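PDB 2OQG: possible transcriptional regulator, ArsR family protein from Rhodococcus sp., which probably binds DNA through a winged helix-turn-helix domain and regulates transcription, as members of the ArsR family generally do. Local coordinates for residues L18-R23 against A52-A57; W24-E29 against T42-S47. One frame throughout, in Å; residues are numbered along the deposited sequence.

Contact 1: residues L18-R23 against A52-A57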
ATOM      1  N   LEU A  18      13.457 -16.359  12.780  1.00 10.23           N
ATOM      2  CA  LEU A  18      13.208 -17.525  11.919  1.00  9.46           C
ATOM      3  C   LEU A  18      13.314 -18.862  12.736  1.00 10.92           C
ATOM      4  O   LEU A  18      13.218 -19.939  12.170  1.00 11.88           O
ATOM      5  CB  LEU A  18      14.236 -17.520  10.794  1.00  9.53           C
ATOM      6  CG  LEU A  18      14.123 -16.345   9.821  1.00  8.81           C
ATOM      7  CD1 LEU A  18      15.048 -16.524   8.596  1.00 11.68           C
ATOM      8  CD2 LEU A  18      12.671 -16.174   9.336  1.00 10.73           C
ATOM      9  N   SER A  19      13.535 -18.777  14.051  0.50 10.80           N
ATOM     10  CA  SER A  19      13.723 -19.982  14.834  0.50 12.42           C
ATOM     11  C   SER A  19      12.389 -20.531  15.349  0.50 13.11           C
ATOM     12  O   SER A  19      12.375 -21.553  16.055  0.50 13.32           O
ATOM     13  CB  SER A  19      14.588 -19.676  16.044  0.50 12.49           C
ATOM     14  OG  SER A  19      13.866 -18.887  16.985  0.50 12.08           O
ATOM     15  N   ASP A  20      11.293 -19.862  14.971  1.00 13.66           N
ATOM     16  CA  ASP A  20       9.949 -20.191  15.475  1.00 16.22           C
ATOM     17  C   ASP A  20       9.005 -20.584  14.368  1.00 15.99           C
ATOM     18  O   ASP A  20       8.803 -19.808  13.463  1.00 16.26           O
ATOM     19  CB  ASP A  20       9.401 -18.971  16.172  1.00 17.88           C
ATOM     20  CG  ASP A  20       8.069 -19.230  16.808  1.00 23.00           C
ATOM     21  OD1 ASP A  20       8.046 -19.803  17.897  1.00 30.79           O
ATOM     22  OD2 ASP A  20       7.043 -18.859  16.204  1.00 30.55           O
ATOM     23  N   GLU A  21       8.425 -21.788  14.464  0.50 16.41           N
ATOM     24  CA  GLU A  21       7.510 -22.299  13.446  0.50 17.13           C
ATOM     25  C   GLU A  21       6.303 -21.384  13.253  0.50 16.47           C
ATOM     26  O   GLU A  21       5.876 -21.134  12.136  0.50 16.02           O
ATOM     27  CB  GLU A  21       7.031 -23.690  13.814  0.50 18.66           C
ATOM     28  CG  GLU A  21       6.429 -24.411  12.640  0.50 20.34           C
ATOM     29  CD  GLU A  21       6.169 -25.862  12.917  0.50 24.73           C
ATOM     30  OE1 GLU A  21       6.299 -26.284  14.093  0.50 25.29           O
ATOM     31  OE2 GLU A  21       5.831 -26.576  11.949  0.50 27.54           O
ATOM     32  N   THR A  22       5.783 -20.843  14.349  1.00 16.62           N
ATOM     33  CA  THR A  22       4.649 -19.906  14.251  1.00 16.35           C
ATOM     34  C   THR A  22       5.005 -18.660  13.403  1.00 15.39           C
ATOM     35  O   THR A  22       4.213 -18.192  12.629  1.00 14.36           O
ATOM     36  CB  THR A  22       4.205 -19.460  15.629  1.00 17.76           C
ATOM     37  OG1 THR A  22       3.865 -20.621  16.409  1.00 20.75           O
ATOM     38  CG2 THR A  22       2.997 -18.452  15.567  1.00 18.44           C
ATOM     39  N   ARG A  23       6.212 -18.113  13.576  1.00 14.27           N
ATOM     40  CA  ARG A  23       6.626 -16.970  12.748  1.00 12.07           C
ATOM     41  C   ARG A  23       6.721 -17.381  11.279  1.00 11.43           C
ATOM     42  O   ARG A  23       6.399 -16.579  10.437  1.00 11.74           O
ATOM     43  CB  ARG A  23       7.896 -16.306  13.295  1.00 13.08           C
ATOM     44  CG  ARG A  23       7.516 -15.505  14.558  1.00 13.48           C
ATOM     45  CD  ARG A  23       8.603 -14.577  14.995  1.00 14.83           C
ATOM     46  NE  ARG A  23       9.727 -15.242  15.599  1.00 17.19           N
ATOM     47  CZ  ARG A  23       9.860 -15.462  16.911  1.00 19.47           C
ATOM     48  NH1 ARG A  23       8.892 -15.087  17.754  1.00 19.45           N
ATOM     49  NH2 ARG A  23      10.963 -16.045  17.383  1.00 19.05           N
ATOM     50  N   ALA A  52       0.538  -9.729  17.514  1.00 15.66           N
ATOM     51  CA  ALA A  52       1.142  -8.363  17.574  1.00 16.02           C
ATOM     52  C   ALA A  52       2.622  -8.422  17.912  1.00 15.62           C
ATOM     53  O   ALA A  52       3.438  -7.723  17.269  1.00 16.01           O
ATOM     54  CB  ALA A  52       0.401  -7.496  18.576  1.00 17.75           C
ATOM     55  N   LYS A  53       2.975  -9.250  18.904  1.00 17.23           N
ATOM     56  CA  LYS A  53       4.352  -9.376  19.353  1.00 17.30           C
ATOM     57  C   LYS A  53       5.221  -9.978  18.249  1.00 16.10           C
ATOM     58  O   LYS A  53       6.332  -9.491  17.995  1.00 15.60           O
ATOM     59  CB  LYS A  53       4.452 -10.267  20.605  1.00 20.01           C
ATOM     60  CG  LYS A  53       4.004  -9.547  21.869  1.00 25.03           C
ATOM     61  CD  LYS A  53       4.206 -10.429  23.087  1.00 31.99           C
ATOM     62  CE  LYS A  53       2.887 -10.975  23.551  1.00 37.54           C
ATOM     63  NZ  LYS A  53       2.099  -9.849  24.141  1.00 40.44           N
ATOM     64  N   HIS A  54       4.726 -11.047  17.615  1.00 14.26           N
ATOM     65  CA  HIS A  54       5.447 -11.675  16.486  1.00 13.70           C
ATOM     66  C   HIS A  54       5.626 -10.636  15.369  1.00 12.39           C
ATOM     67  O   HIS A  54       6.723 -10.576  14.785  1.00 11.96           O
ATOM     68  CB  HIS A  54       4.668 -12.852  15.955  1.00 14.71           C
ATOM     69  CG  HIS A  54       4.725 -14.080  16.813  1.00 14.92           C
ATOM     70  ND1 HIS A  54       5.899 -14.598  17.317  1.00 16.89           N
ATOM     71  CD2 HIS A  54       3.734 -14.903  17.252  1.00 18.55           C
ATOM     72  CE1 HIS A  54       5.636 -15.684  18.027  1.00 20.01           C
ATOM     73  NE2 HIS A  54       4.328 -15.891  17.998  1.00 20.30           N
ATOM     74  N   LEU A  55       4.566  -9.894  15.034  1.00 11.43           N
ATOM     75  CA  LEU A  55       4.663  -8.896  13.954  1.00 11.37           C
ATOM     76  C   LEU A  55       5.701  -7.830  14.272  1.00 12.33           C
ATOM     77  O   LEU A  55       6.479  -7.423  13.409  1.00 11.59           O
ATOM     78  CB  LEU A  55       3.350  -8.257  13.634  1.00 13.71           C
ATOM     79  CG  LEU A  55       2.362  -9.181  12.954  1.00 10.61           C
ATOM     80  CD1 LEU A  55       0.990  -8.496  13.000  1.00 14.34           C
ATOM     81  CD2 LEU A  55       2.807  -9.567  11.478  1.00 10.18           C
ATOM     82  N   ASN A  56       5.726  -7.392  15.527  1.00 12.07           N
ATOM     83  CA  ASN A  56       6.694  -6.339  15.924  1.00 12.34           C
ATOM     84  C   ASN A  56       8.105  -6.882  15.751  1.00 11.30           C
ATOM     85  O   ASN A  56       9.007  -6.157  15.252  1.00 13.68           O
ATOM     86  CB  ASN A  56       6.439  -5.876  17.382  1.00 13.56           C
ATOM     87  CG  ASN A  56       5.142  -5.113  17.507  1.00 17.07           C
ATOM     88  OD1 ASN A  56       4.586  -4.687  16.497  1.00 20.34           O
ATOM     89  ND2 ASN A  56       4.632  -4.944  18.750  1.00 21.16           N
ATOM     90  N   ALA A  57       8.307  -8.138  16.156  1.00 12.17           N
ATOM     91  CA  ALA A  57       9.653  -8.753  16.065  1.00 12.79           C
ATOM     92  C   ALA A  57      10.033  -8.878  14.601  1.00 12.00           C
ATOM     93  O   ALA A  57      11.190  -8.534  14.207  1.00 12.65           O
ATOM     94  CB  ALA A  57       9.682 -10.099  16.735  1.00 13.28           C
TER
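The imidazole of H54 reaches from helix 48-60 to the start of helix 21-32, where R23, T22 and D20 gather round it. R23 NH1 donates to H54 ND1 at 3.1 Å, with an N-H...N angle of 148°; NH1 sits at the ring edge, almost in the imidazole plane, while the guanidinium is turned 57° from the ring. R23 CG lies 3.3 Å from H54 ND1, and a bend at chi3 (-73°) brings NH1 back to the same nitrogen, which thus meets both the stem and the tip of the arginine. R23 NE and NH2 bond to A17 O and A16 O, at the end of helix 5-17, which fixes how the guanidinium is turned. In this helix-turn-helix domain, helix 48-60 is the second helix of the motif, probably the recognition helix as in relatives. T22 CG2, standing anti to the backbone N, crosses the other end of the ring, 3.8 Å from H54 NE2. D20 OD2 approaches obliquely, 3.9 Å from H54 CE1. D20 is the N-cap of helix 21-32: OD2 accepts from R23 N at 2.9 Å through its anti lone pair, while D20 CB lies over one guanidinium face, near its rim.

Contact 2: residues W24-E29 against T42-S47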
ATOM      1  N   TRP A  24       7.161 -18.620  10.973  1.00 11.55           N
ATOM      2  CA  TRP A  24       7.159 -19.084   9.571  1.00 12.79           C
ATOM      3  C   TRP A  24       5.746 -19.161   9.012  1.00 13.61           C
ATOM      4  O   TRP A  24       5.521 -18.856   7.837  1.00 14.75           O
ATOM      5  CB  TRP A  24       7.855 -20.439   9.425  1.00 13.07           C
ATOM      6  CG  TRP A  24       9.383 -20.287   9.326  1.00 12.77           C
ATOM      7  CD1 TRP A  24      10.321 -20.599  10.290  1.00 13.09           C
ATOM      8  CD2 TRP A  24      10.115 -19.767   8.206  1.00 12.05           C
ATOM      9  NE1 TRP A  24      11.580 -20.295   9.840  1.00 12.63           N
ATOM     10  CE2 TRP A  24      11.497 -19.818   8.548  1.00 14.22           C
ATOM     11  CE3 TRP A  24       9.739 -19.248   6.966  1.00 14.20           C
ATOM     12  CZ2 TRP A  24      12.504 -19.341   7.689  1.00 14.49           C
ATOM     13  CZ3 TRP A  24      10.727 -18.819   6.091  1.00 13.78           C
ATOM     14  CH2 TRP A  24      12.105 -18.877   6.452  1.00 14.69           C
ATOM     15  N   GLU A  25       4.812 -19.590   9.855  0.50 14.88           N
ATOM     16  CA  GLU A  25       3.378 -19.673   9.491  0.50 15.39           C
ATOM     17  C   GLU A  25       2.862 -18.272   9.130  0.50 15.34           C
ATOM     18  O   GLU A  25       2.115 -18.101   8.157  0.50 16.19           O
ATOM     19  CB  GLU A  25       2.516 -20.249  10.636  0.50 16.69           C
ATOM     20  CG  GLU A  25       3.105 -21.444  11.405  0.50 20.34           C
ATOM     21  CD  GLU A  25       3.073 -22.745  10.622  0.50 24.71           C
ATOM     22  OE1 GLU A  25       2.255 -22.862   9.682  0.50 28.15           O
ATOM     23  OE2 GLU A  25       3.858 -23.666  10.953  0.50 26.70           O
ATOM     24  N   ILE A  26       3.253 -17.273   9.928  1.00 14.70           N
ATOM     25  CA  ILE A  26       2.858 -15.879   9.671  1.00 14.08           C
ATOM     26  C   ILE A  26       3.512 -15.372   8.397  1.00 13.61           C
ATOM     27  O   ILE A  26       2.850 -14.762   7.545  1.00 13.92           O
ATOM     28  CB  ILE A  26       3.188 -14.974  10.905  1.00 14.15           C
ATOM     29  CG1 ILE A  26       2.332 -15.361  12.128  1.00 14.68           C
ATOM     30  CG2 ILE A  26       3.165 -13.458  10.547  1.00 14.89           C
ATOM     31  CD1 ILE A  26       2.773 -14.682  13.402  1.00 17.53           C
ATOM     32  N   LEU A  27       4.812 -15.624   8.263  1.00 12.11           N
ATOM     33  CA  LEU A  27       5.544 -15.134   7.098  1.00 12.22           C
ATOM     34  C   LEU A  27       4.937 -15.710   5.824  1.00 12.95           C
ATOM     35  O   LEU A  27       4.796 -14.996   4.828  1.00 15.19           O
ATOM     36  CB  LEU A  27       7.049 -15.515   7.159  1.00 12.56           C
ATOM     37  CG  LEU A  27       7.796 -14.600   8.135  1.00 13.42           C
ATOM     38  CD1 LEU A  27       9.230 -15.128   8.363  1.00 15.97           C
ATOM     39  CD2 LEU A  27       7.930 -13.127   7.652  1.00 12.08           C
ATOM     40  N   THR A  28       4.600 -17.001   5.858  1.00 14.14           N
ATOM     41  CA  THR A  28       4.065 -17.660   4.676  1.00 15.99           C
ATOM     42  C   THR A  28       2.727 -17.018   4.272  1.00 16.02           C
ATOM     43  O   THR A  28       2.481 -16.728   3.068  1.00 16.17           O
ATOM     44  CB  THR A  28       3.909 -19.141   4.954  1.00 16.82           C
ATOM     45  OG1 THR A  28       5.215 -19.671   5.195  1.00 19.26           O
ATOM     46  CG2 THR A  28       3.316 -19.844   3.744  1.00 19.54           C
ATOM     47  N   GLU A  29       1.886 -16.778   5.269  1.00 15.14           N
ATOM     48  CA  GLU A  29       0.648 -16.044   5.006  1.00 15.40           C
ATOM     49  C   GLU A  29       0.910 -14.674   4.377  1.00 15.58           C
ATOM     50  O   GLU A  29       0.316 -14.323   3.336  1.00 16.34           O
ATOM     51  CB  GLU A  29      -0.162 -15.878   6.298  1.00 15.58           C
ATOM     52  CG  GLU A  29      -1.011 -17.103   6.676  1.00 20.18           C
ATOM     53  CD  GLU A  29      -2.047 -17.495   5.566  1.00 27.19           C
ATOM     54  OE1 GLU A  29      -2.630 -16.592   4.922  1.00 29.05           O
ATOM     55  OE2 GLU A  29      -2.253 -18.708   5.309  1.00 31.60           O
ATOM     56  N   THR A  42      -7.632 -14.750  12.881  1.00 19.96           N
ATOM     57  CA  THR A  42      -8.764 -15.585  12.489  1.00 22.25           C
ATOM     58  C   THR A  42      -8.245 -16.892  11.882  1.00 21.79           C
ATOM     59  O   THR A  42      -8.904 -17.926  11.966  1.00 22.44           O
ATOM     60  CB  THR A  42      -9.609 -14.809  11.469  1.00 23.44           C
ATOM     61  OG1 THR A  42     -10.220 -13.708  12.150  1.00 26.64           O
ATOM     62  CG2 THR A  42     -10.683 -15.657  10.875  1.00 27.48           C
ATOM     63  N   ARG A  43      -7.048 -16.842  11.296  0.50 20.85           N
ATOM     64  CA  ARG A  43      -6.497 -17.992  10.599  0.50 20.78           C
ATOM     65  C   ARG A  43      -5.754 -18.950  11.519  0.50 19.98           C
ATOM     66  O   ARG A  43      -5.889 -20.164  11.398  0.50 20.06           O
ATOM     67  CB  ARG A  43      -5.555 -17.527   9.484  0.50 21.28           C
ATOM     68  CG  ARG A  43      -4.875 -18.633   8.745  0.50 23.43           C
ATOM     69  CD  ARG A  43      -5.785 -19.208   7.675  0.50 25.37           C
ATOM     70  NE  ARG A  43      -5.129 -20.290   6.948  0.50 26.29           N
ATOM     71  CZ  ARG A  43      -5.760 -21.122   6.127  0.50 26.45           C
ATOM     72  NH1 ARG A  43      -5.091 -22.087   5.520  0.50 28.26           N
ATOM     73  NH2 ARG A  43      -7.056 -20.984   5.907  0.50 26.48           N
ATOM     74  N   LEU A  44      -4.934 -18.397  12.406  1.00 19.61           N
ATOM     75  CA  LEU A  44      -4.000 -19.178  13.212  1.00 18.82           C
ATOM     76  C   LEU A  44      -4.429 -19.266  14.649  1.00 18.73           C
ATOM     77  O   LEU A  44      -5.044 -18.320  15.158  1.00 19.47           O
ATOM     78  CB  LEU A  44      -2.632 -18.493  13.169  1.00 18.32           C
ATOM     79  CG  LEU A  44      -2.008 -18.327  11.771  1.00 19.45           C
ATOM     80  CD1 LEU A  44      -0.729 -17.499  11.862  1.00 18.61           C
ATOM     81  CD2 LEU A  44      -1.785 -19.669  11.079  1.00 21.30           C
ATOM     82  N   PRO A  45      -4.082 -20.370  15.322  1.00 19.18           N
ATOM     83  CA  PRO A  45      -4.411 -20.558  16.735  1.00 19.73           C
ATOM     84  C   PRO A  45      -3.375 -19.834  17.646  1.00 19.11           C
ATOM     85  O   PRO A  45      -2.672 -20.447  18.455  1.00 19.40           O
ATOM     86  CB  PRO A  45      -4.328 -22.081  16.908  1.00 18.94           C
ATOM     87  CG  PRO A  45      -3.276 -22.509  15.952  1.00 20.56           C
ATOM     88  CD  PRO A  45      -3.412 -21.561  14.761  1.00 19.64           C
ATOM     89  N   VAL A  46      -3.336 -18.529  17.502  1.00 19.27           N
ATOM     90  CA  VAL A  46      -2.390 -17.670  18.161  1.00 19.11           C
ATOM     91  C   VAL A  46      -3.221 -16.476  18.566  1.00 19.09           C
ATOM     92  O   VAL A  46      -3.976 -15.926  17.738  1.00 20.22           O
ATOM     93  CB  VAL A  46      -1.315 -17.152  17.144  1.00 17.67           C
ATOM     94  CG1 VAL A  46      -0.256 -16.302  17.840  1.00 19.48           C
ATOM     95  CG2 VAL A  46      -0.636 -18.313  16.400  1.00 16.30           C
ATOM     96  N   SER A  47      -3.053 -16.026  19.796  1.00 20.45           N
ATOM     97  CA  SER A  47      -3.810 -14.883  20.247  1.00 23.43           C
ATOM     98  C   SER A  47      -3.417 -13.623  19.525  1.00 24.51           C
ATOM     99  O   SER A  47      -2.288 -13.516  19.032  1.00 23.17           O
ATOM    100  CB  SER A  47      -3.564 -14.664  21.731  1.00 23.54           C
ATOM    101  OG  SER A  47      -2.328 -14.025  21.949  1.00 25.51           O
TER
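The guanidinium of R43 and the carboxylate of E29 meet with their planes 48° apart, neither face to face nor edge to edge. E29 OE2 stands well out of the guanidinium plane, 3.7 Å from R43 NE, so this long salt bridge rests on charge alone, with no N-H directed at the oxygen. The two chains cross at about a right angle. R43 leaves helix 37-43 with CG anti to the backbone N (chi1 177°) and then bends at chi2, so that its outer part runs past the E29 carboxylate; E29 is likewise bent at chi2. The stronger partner of the glutamate is R32, which forms a salt bridge with OE1 and leaves OE2 facing R43; an arginine near each oxygen would probably favour the ionised form.

Beside this charge pair the contact is apolar. L44 points its CD1 branch at I26, reaching CG1 at 3.7 Å, while both its methyls, CD1 and CD2, border E25 CB at 4.4 Å. Helix 37-43 is the first helix of the helix-turn-helix, and L44, the first residue to leave helical geometry, opens the turn that leads to helix 48-60. Within that turn P45 is the centre of an inverse gamma turn, and S47 is the N-cap of the next helix, its OG accepting from A50 N. I26 is buried beneath both helices of the motif, touching L40 on one and H54, L55 and L58 on the other. On helix 21-32 itself, T28 OG1 donates to W24 O at 2.8 Å; the backbone N of T28 reaches the same oxygen from the opposite face of the carbonyl plane. The W24 ring meets Y8 of the second subunit, their planes at about 40°.

Overall arrangement
Contacts 1 and 2 share helix 21-32, which packs against both helices of the helix-turn-helix: 48-60 in contact 1, 37-43 and the turn after it in contact 2. Their centres are about 9 Å apart, and contact 2 is nested within the loop closed by contact 1. Both are surface contacts, but contact 2 includes the buried I26, whose CD1 packs 3.7 Å from H54 CB and so joins the two. Contact 1 is mainly polar, with a directed hydrogen bond at the helix start; contact 2 combines apolar packing with a long charge pair beside it. T22 against V46 and L18 against L27 bridge them further, and both contacts adjoin the second subunit.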